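Local coordinates for quinoline 2-oxidoreductase small subunit (Pseudomonas putida, PDB 1T3Q), which carries two [2Fe-2S] clusters and probably relays electrons from the molybdenum centre to FAD in the hydroxylation of quinoline, at residues Thr57-Gly62 with Thr117-Leu122; Asp131-Val136 with Thr149-Ile154. All blocks are in the same frame, centred on the assembly; numbering follows the deposited sequence.

Contact 1. Residues Thr57-Gly62 with Thr117-Leu122; sequences TILIDG and TARSIL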
ATOM      1  N   THR A  57     -23.138  15.676   0.071  1.00 15.53           N
ATOM      2  CA  THR A  57     -23.469  17.027  -0.363  1.00 16.74           C
ATOM      3  C   THR A  57     -22.292  17.742  -1.013  1.00 17.66           C
ATOM      4  O   THR A  57     -21.201  17.808  -0.445  1.00 18.32           O
ATOM      5  CB  THR A  57     -23.986  17.872   0.823  1.00 16.15           C
ATOM      6  OG1 THR A  57     -25.121  17.219   1.411  1.00 16.24           O
ATOM      7  CG2 THR A  57     -24.411  19.270   0.349  1.00 14.95           C
ATOM      8  N   ILE A  58     -22.517  18.262  -2.218  1.00 17.30           N
ATOM      9  CA  ILE A  58     -21.492  19.003  -2.948  1.00 17.15           C
ATOM     10  C   ILE A  58     -22.151  20.250  -3.524  1.00 15.40           C
ATOM     11  O   ILE A  58     -23.357  20.424  -3.404  1.00 16.40           O
ATOM     12  CB  ILE A  58     -20.902  18.177  -4.113  1.00 17.04           C
ATOM     13  CG1 ILE A  58     -22.012  17.788  -5.093  1.00 17.82           C
ATOM     14  CG2 ILE A  58     -20.182  16.944  -3.571  1.00 17.10           C
ATOM     15  CD1 ILE A  58     -21.520  17.040  -6.315  1.00 18.06           C
ATOM     16  N   LEU A  59     -21.368  21.128  -4.131  1.00 16.50           N
ATOM     17  CA  LEU A  59     -21.952  22.326  -4.723  1.00 17.40           C
ATOM     18  C   LEU A  59     -21.955  22.176  -6.237  1.00 17.78           C
ATOM     19  O   LEU A  59     -20.927  21.860  -6.844  1.00 18.17           O
ATOM     20  CB  LEU A  59     -21.158  23.579  -4.335  1.00 18.97           C
ATOM     21  CG  LEU A  59     -21.039  23.918  -2.845  1.00 19.66           C
ATOM     22  CD1 LEU A  59     -20.213  25.193  -2.676  1.00 23.59           C
ATOM     23  CD2 LEU A  59     -22.414  24.107  -2.244  1.00 20.32           C
ATOM     24  N   ILE A  60     -23.123  22.377  -6.835  1.00 17.32           N
ATOM     25  CA  ILE A  60     -23.273  22.308  -8.280  1.00 18.73           C
ATOM     26  C   ILE A  60     -23.754  23.694  -8.703  1.00 18.74           C
ATOM     27  O   ILE A  60     -24.844  24.138  -8.323  1.00 19.01           O
ATOM     28  CB  ILE A  60     -24.278  21.211  -8.688  1.00 20.11           C
ATOM     29  CG1 ILE A  60     -23.719  19.841  -8.277  1.00 21.13           C
ATOM     30  CG2 ILE A  60     -24.515  21.248 -10.194  1.00 19.51           C
ATOM     31  CD1 ILE A  60     -24.545  18.655  -8.734  1.00 22.76           C
ATOM     32  N   ASP A  61     -22.911  24.379  -9.469  1.00 21.75           N
ATOM     33  CA  ASP A  61     -23.195  25.736  -9.914  1.00 22.89           C
ATOM     34  C   ASP A  61     -23.468  26.600  -8.691  1.00 23.75           C
ATOM     35  O   ASP A  61     -24.385  27.418  -8.677  1.00 25.18           O
ATOM     36  CB  ASP A  61     -24.379  25.757 -10.879  1.00 24.69           C
ATOM     37  CG  ASP A  61     -24.105  24.965 -12.137  1.00 25.74           C
ATOM     38  OD1 ASP A  61     -22.950  24.996 -12.616  1.00 26.98           O
ATOM     39  OD2 ASP A  61     -25.036  24.316 -12.655  1.00 29.15           O
ATOM     40  N   GLY A  62     -22.664  26.376  -7.654  1.00 23.78           N
ATOM     41  CA  GLY A  62     -22.778  27.130  -6.419  1.00 23.49           C
ATOM     42  C   GLY A  62     -23.845  26.715  -5.426  1.00 23.05           C
ATOM     43  O   GLY A  62     -23.891  27.252  -4.319  1.00 23.64           O
ATOM     44  N   THR A 117     -22.528  22.572   2.843  1.00 17.59           N
ATOM     45  CA  THR A 117     -23.685  23.311   3.324  1.00 16.90           C
ATOM     46  C   THR A 117     -23.248  24.606   4.013  1.00 18.09           C
ATOM     47  O   THR A 117     -23.851  25.660   3.800  1.00 17.04           O
ATOM     48  CB  THR A 117     -24.531  22.466   4.301  1.00 17.04           C
ATOM     49  OG1 THR A 117     -24.983  21.281   3.633  1.00 15.58           O
ATOM     50  CG2 THR A 117     -25.750  23.254   4.772  1.00 16.67           C
ATOM     51  N   ALA A 118     -22.193  24.534   4.818  1.00 18.31           N
ATOM     52  CA  ALA A 118     -21.713  25.723   5.521  1.00 18.82           C
ATOM     53  C   ALA A 118     -21.288  26.818   4.539  1.00 20.44           C
ATOM     54  O   ALA A 118     -21.592  27.997   4.746  1.00 19.99           O
ATOM     55  CB  ALA A 118     -20.557  25.364   6.437  1.00 16.78           C
ATOM     56  N   ARG A 119     -20.592  26.435   3.473  1.00 20.60           N
ATOM     57  CA  ARG A 119     -20.153  27.416   2.483  1.00 23.63           C
ATOM     58  C   ARG A 119     -21.361  28.129   1.895  1.00 23.94           C
ATOM     59  O   ARG A 119     -21.366  29.351   1.746  1.00 22.70           O
ATOM     60  CB  ARG A 119     -19.363  26.748   1.356  1.00 25.83           C
ATOM     61  CG  ARG A 119     -18.003  26.208   1.748  1.00 29.37           C
ATOM     62  CD  ARG A 119     -17.227  25.826   0.498  1.00 32.21           C
ATOM     63  NE  ARG A 119     -16.937  27.005  -0.314  1.00 35.29           N
ATOM     64  CZ  ARG A 119     -16.663  26.980  -1.615  1.00 36.67           C
ATOM     65  NH1 ARG A 119     -16.411  28.111  -2.256  1.00 37.52           N
ATOM     66  NH2 ARG A 119     -16.651  25.830  -2.278  1.00 36.26           N
ATOM     67  N   SER A 120     -22.390  27.356   1.561  1.00 23.88           N
ATOM     68  CA  SER A 120     -23.609  27.914   0.991  1.00 25.24           C
ATOM     69  C   SER A 120     -24.237  28.940   1.927  1.00 24.73           C
ATOM     70  O   SER A 120     -24.670  30.005   1.493  1.00 24.50           O
ATOM     71  CB  SER A 120     -24.616  26.800   0.708  1.00 25.88           C
ATOM     72  OG  SER A 120     -25.815  27.341   0.180  1.00 31.74           O
ATOM     73  N   ILE A 121     -24.292  28.604   3.213  1.00 23.75           N
ATOM     74  CA  ILE A 121     -24.855  29.482   4.234  1.00 23.85           C
ATOM     75  C   ILE A 121     -24.081  30.797   4.304  1.00 22.81           C
ATOM     76  O   ILE A 121     -24.666  31.884   4.287  1.00 23.58           O
ATOM     77  CB  ILE A 121     -24.780  28.824   5.635  1.00 24.41           C
ATOM     78  CG1 ILE A 121     -25.687  27.596   5.690  1.00 23.98           C
ATOM     79  CG2 ILE A 121     -25.158  29.834   6.709  1.00 25.93           C
ATOM     80  CD1 ILE A 121     -25.572  26.809   6.985  1.00 24.27           C
ATOM     81  N   LEU A 122     -22.761  30.677   4.385  1.00 21.35           N
ATOM     82  CA  LEU A 122     -21.878  31.830   4.496  1.00 21.76           C
ATOM     83  C   LEU A 122     -21.874  32.706   3.260  1.00 22.63           C
ATOM     84  O   LEU A 122     -21.565  33.896   3.340  1.00 22.76           O
ATOM     85  CB  LEU A 122     -20.455  31.364   4.811  1.00 20.64           C
ATOM     86  CG  LEU A 122     -20.334  30.665   6.168  1.00 19.62           C
ATOM     87  CD1 LEU A 122     -18.985  29.971   6.279  1.00 18.38           C
ATOM     88  CD2 LEU A 122     -20.523  31.689   7.282  1.00 20.08           C
TER
HETATM   89  O   HOH W   1     -26.032  28.197  -2.662  1.00 45.28           O
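L59 lays its CD1 methyl over one face of the R119 guanidinium. R119 NH2 is the nearest atom, 3.6 Å from L59 CD1. The R119 chain bends at chi3 (65°), which swings the flat group round to this methyl. The guanidinium has polar partners of its own. NH2 makes a salt bridge with E81, and NE has a weak, long ion pair with the C-terminal carboxylate of V168. E81, on the neighbouring strand 79-81, also pairs with L59 through the backbone, so its carboxylate probably helps hold the R119 guanidinium against the leucine methyl.

At the start of the strand, T57 CG2 lies 3.9 Å from T117 OG1. Both hydroxyls are engaged elsewhere: T57 OG1 bonds to G54 O, and T117 OG1 to N140 OD1. G54 belongs to the loop that binds cluster 1, so T57 ties the start of the strand to that site. A water donates a hydrogen bond to G62 O (2.9 Å) and is also hydrogen-bonded to S120 OG.

The contact joins the ferredoxin-like N-terminal domain to the helical C-terminal domain. Strand 57-60 runs between strands 79-81 and 63-66. Helix 111-124 packs against P64 through S120 and against helix 94-101 through A118, R119 and L122.

Contact 2. Residues Asp131-Val136 with Thr149-Ile154; sequences DEVREV and TIIDAI
The R134 side chain runs nearly perpendicular to that of I151. I151 CG1 sits over the centre of the R134 guanidinium, 3.9 Å above its plane. The R134 chain is extended from CG to NE, and chi4 (-79°) turns the flat group so that one face meets the isoleucine. Nearer the backbone, I151 CD1 touches R134 CG at 3.5 Å. The same methyl reaches V133 CG1 at 3.7 Å, so I151 bridges two neighbouring residues of helix 131-136.

The two helices belong to the helical [2Fe-2S]-binding domain of this family of molybdenum hydroxylases. Their segment axes approach to 9.8 Å, with 119° between their N-to-C directions. The loop between them carries the cluster 2 ligands C142 and C144.

V133 lies aslant I154. Its CG1, anti to the backbone N (chi1 178°), lies 3.6 Å from I154 CD1. Its CG2 meets I154 CG2 at 4.0 Å. R134 NH2 forms a salt bridge with D721 of the large subunit, and V719 of that subunit also packs on R134. With R134 cut back to an alanine, D721 of the large subunit would probably lose this salt bridge and I151 CG1 the flat group that covers it. D152 adds a salt bridge to R130, at the start of helix 130-136, so it ties the two helices together.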
ATOM      1  N   ASP A 131     -28.933  30.001  15.578  1.00 20.99           N
ATOM      2  CA  ASP A 131     -30.211  29.388  15.219  1.00 21.86           C
ATOM      3  C   ASP A 131     -30.344  29.190  13.718  1.00 21.80           C
ATOM      4  O   ASP A 131     -30.853  28.166  13.268  1.00 21.28           O
ATOM      5  CB  ASP A 131     -31.380  30.239  15.723  1.00 23.76           C
ATOM      6  CG  ASP A 131     -31.716  29.959  17.172  1.00 27.09           C
ATOM      7  OD1 ASP A 131     -32.492  30.735  17.766  1.00 29.87           O
ATOM      8  OD2 ASP A 131     -31.215  28.952  17.712  1.00 29.78           O
ATOM      9  N   GLU A 132     -29.893  30.175  12.950  1.00 21.67           N
ATOM     10  CA  GLU A 132     -29.955  30.094  11.500  1.00 21.69           C
ATOM     11  C   GLU A 132     -29.061  28.957  11.008  1.00 21.26           C
ATOM     12  O   GLU A 132     -29.433  28.206  10.103  1.00 21.09           O
ATOM     13  CB  GLU A 132     -29.524  31.434  10.882  1.00 24.81           C
ATOM     14  CG  GLU A 132     -30.546  32.552  11.126  1.00 30.03           C
ATOM     15  CD  GLU A 132     -30.031  33.957  10.810  1.00 33.27           C
ATOM     16  OE1 GLU A 132     -30.859  34.893  10.821  1.00 37.18           O
ATOM     17  OE2 GLU A 132     -28.818  34.134  10.563  1.00 32.23           O
ATOM     18  N   VAL A 133     -27.884  28.827  11.611  1.00 20.52           N
ATOM     19  CA  VAL A 133     -26.967  27.768  11.217  1.00 21.20           C
ATOM     20  C   VAL A 133     -27.566  26.400  11.552  1.00 20.82           C
ATOM     21  O   VAL A 133     -27.563  25.499  10.715  1.00 19.66           O
ATOM     22  CB  VAL A 133     -25.592  27.918  11.903  1.00 19.93           C
ATOM     23  CG1 VAL A 133     -24.678  26.763  11.500  1.00 19.16           C
ATOM     24  CG2 VAL A 133     -24.946  29.245  11.491  1.00 20.10           C
ATOM     25  N   ARG A 134     -28.091  26.246  12.762  1.00 20.80           N
ATOM     26  CA  ARG A 134     -28.686  24.967  13.145  1.00 20.90           C
ATOM     27  C   ARG A 134     -29.826  24.599  12.198  1.00 21.44           C
ATOM     28  O   ARG A 134     -30.007  23.430  11.857  1.00 19.51           O
ATOM     29  CB  ARG A 134     -29.186  25.012  14.594  1.00 19.56           C
ATOM     30  CG  ARG A 134     -28.064  24.884  15.635  1.00 19.28           C
ATOM     31  CD  ARG A 134     -28.602  24.979  17.060  1.00 21.01           C
ATOM     32  NE  ARG A 134     -27.557  24.855  18.078  1.00 20.91           N
ATOM     33  CZ  ARG A 134     -27.014  23.705  18.470  1.00 21.99           C
ATOM     34  NH1 ARG A 134     -27.411  22.561  17.930  1.00 21.48           N
ATOM     35  NH2 ARG A 134     -26.081  23.696  19.411  1.00 21.66           N
ATOM     36  N   GLU A 135     -30.578  25.606  11.760  1.00 22.00           N
ATOM     37  CA  GLU A 135     -31.697  25.397  10.848  1.00 23.78           C
ATOM     38  C   GLU A 135     -31.246  24.906   9.483  1.00 21.94           C
ATOM     39  O   GLU A 135     -31.762  23.914   8.967  1.00 23.54           O
ATOM     40  CB  GLU A 135     -32.486  26.699  10.680  1.00 27.45           C
ATOM     41  CG  GLU A 135     -33.181  27.148  11.947  1.00 34.92           C
ATOM     42  CD  GLU A 135     -33.716  28.566  11.865  1.00 39.50           C
ATOM     43  OE1 GLU A 135     -34.337  29.017  12.854  1.00 42.54           O
ATOM     44  OE2 GLU A 135     -33.513  29.231  10.823  1.00 41.57           O
ATOM     45  N   VAL A 136     -30.283  25.598   8.890  1.00 20.49           N
ATOM     46  CA  VAL A 136     -29.800  25.209   7.574  1.00 20.88           C
ATOM     47  C   VAL A 136     -28.964  23.930   7.604  1.00 21.62           C
ATOM     48  O   VAL A 136     -28.978  23.155   6.649  1.00 19.86           O
ATOM     49  CB  VAL A 136     -28.981  26.343   6.932  1.00 21.90           C
ATOM     50  CG1 VAL A 136     -28.597  25.968   5.504  1.00 20.96           C
ATOM     51  CG2 VAL A 136     -29.804  27.628   6.932  1.00 24.08           C
ATOM     52  N   THR A 149     -20.043  22.130  18.338  1.00 15.89           N
ATOM     53  CA  THR A 149     -18.794  22.688  17.845  1.00 15.72           C
ATOM     54  C   THR A 149     -18.803  23.028  16.355  1.00 16.27           C
ATOM     55  O   THR A 149     -17.992  23.831  15.900  1.00 17.75           O
ATOM     56  CB  THR A 149     -17.602  21.761  18.173  1.00 16.75           C
ATOM     57  OG1 THR A 149     -17.895  20.422  17.754  1.00 15.57           O
ATOM     58  CG2 THR A 149     -17.328  21.773  19.678  1.00 14.99           C
ATOM     59  N   ILE A 150     -19.701  22.408  15.594  1.00 14.85           N
ATOM     60  CA  ILE A 150     -19.809  22.716  14.172  1.00 16.55           C
ATOM     61  C   ILE A 150     -20.481  24.091  14.081  1.00 17.47           C
ATOM     62  O   ILE A 150     -20.115  24.923  13.238  1.00 17.84           O
ATOM     63  CB  ILE A 150     -20.666  21.662  13.424  1.00 15.39           C
ATOM     64  CG1 ILE A 150     -19.910  20.334  13.360  1.00 17.05           C
ATOM     65  CG2 ILE A 150     -20.987  22.147  12.015  1.00 16.42           C
ATOM     66  CD1 ILE A 150     -20.729  19.178  12.799  1.00 14.86           C
ATOM     67  N   ILE A 151     -21.453  24.328  14.961  1.00 16.72           N
ATOM     68  CA  ILE A 151     -22.151  25.613  14.988  1.00 18.32           C
ATOM     69  C   ILE A 151     -21.119  26.668  15.400  1.00 18.81           C
ATOM     70  O   ILE A 151     -21.073  27.765  14.836  1.00 19.51           O
ATOM     71  CB  ILE A 151     -23.317  25.616  16.010  1.00 17.09           C
ATOM     72  CG1 ILE A 151     -24.269  24.447  15.735  1.00 15.88           C
ATOM     73  CG2 ILE A 151     -24.087  26.935  15.936  1.00 16.85           C
ATOM     74  CD1 ILE A 151     -24.887  24.440  14.348  1.00 17.05           C
ATOM     75  N   ASP A 152     -20.286  26.321  16.377  1.00 18.69           N
ATOM     76  CA  ASP A 152     -19.239  27.226  16.852  1.00 20.05           C
ATOM     77  C   ASP A 152     -18.293  27.592  15.710  1.00 20.17           C
ATOM     78  O   ASP A 152     -17.947  28.758  15.527  1.00 20.12           O
ATOM     79  CB  ASP A 152     -18.399  26.566  17.952  1.00 19.46           C
ATOM     80  CG  ASP A 152     -19.178  26.306  19.228  1.00 19.82           C
ATOM     81  OD1 ASP A 152     -18.647  25.565  20.083  1.00 20.72           O
ATOM     82  OD2 ASP A 152     -20.296  26.839  19.391  1.00 20.22           O
ATOM     83  N   ALA A 153     -17.864  26.583  14.958  1.00 19.15           N
ATOM     84  CA  ALA A 153     -16.935  26.787  13.855  1.00 20.06           C
ATOM     85  C   ALA A 153     -17.481  27.707  12.768  1.00 20.71           C
ATOM     86  O   ALA A 153     -16.779  28.607  12.305  1.00 21.01           O
ATOM     87  CB  ALA A 153     -16.534  25.438  13.245  1.00 18.67           C
ATOM     88  N   ILE A 154     -18.730  27.484  12.370  1.00 18.85           N
ATOM     89  CA  ILE A 154     -19.353  28.283  11.318  1.00 20.15           C
ATOM     90  C   ILE A 154     -19.610  29.743  11.705  1.00 19.90           C
ATOM     91  O   ILE A 154     -19.577  30.627  10.848  1.00 20.59           O
ATOM     92  CB  ILE A 154     -20.680  27.636  10.862  1.00 20.10           C
ATOM     93  CG1 ILE A 154     -20.393  26.249  10.282  1.00 17.69           C
ATOM     94  CG2 ILE A 154     -21.379  28.525   9.825  1.00 19.16           C
ATOM     95  CD1 ILE A 154     -21.628  25.405  10.044  1.00 16.37           C
TER

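Overall arrangement
The centres of the two contacts lie 14 Å apart, and they come in series along the chain. Contact 1 spans both domains, from strand 57-60 of the mixed sheet to helix 111-124. Contact 2 lies wholly within the C-terminal helical domain. Helix 111-124 connects them: both helices of contact 2 pack on it, and helix 130-136 follows it in the chain. I121 CG1 meets V136 CG1 at 3.3 Å, and A118 CB meets I154 CD1 at 3.8 Å. One helix thus faces the cluster 1 domain and also the helix pair whose connecting loop supplies C142 and C144 to cluster 2. This is consistent with a fixed arrangement of the two clusters for electron transfer.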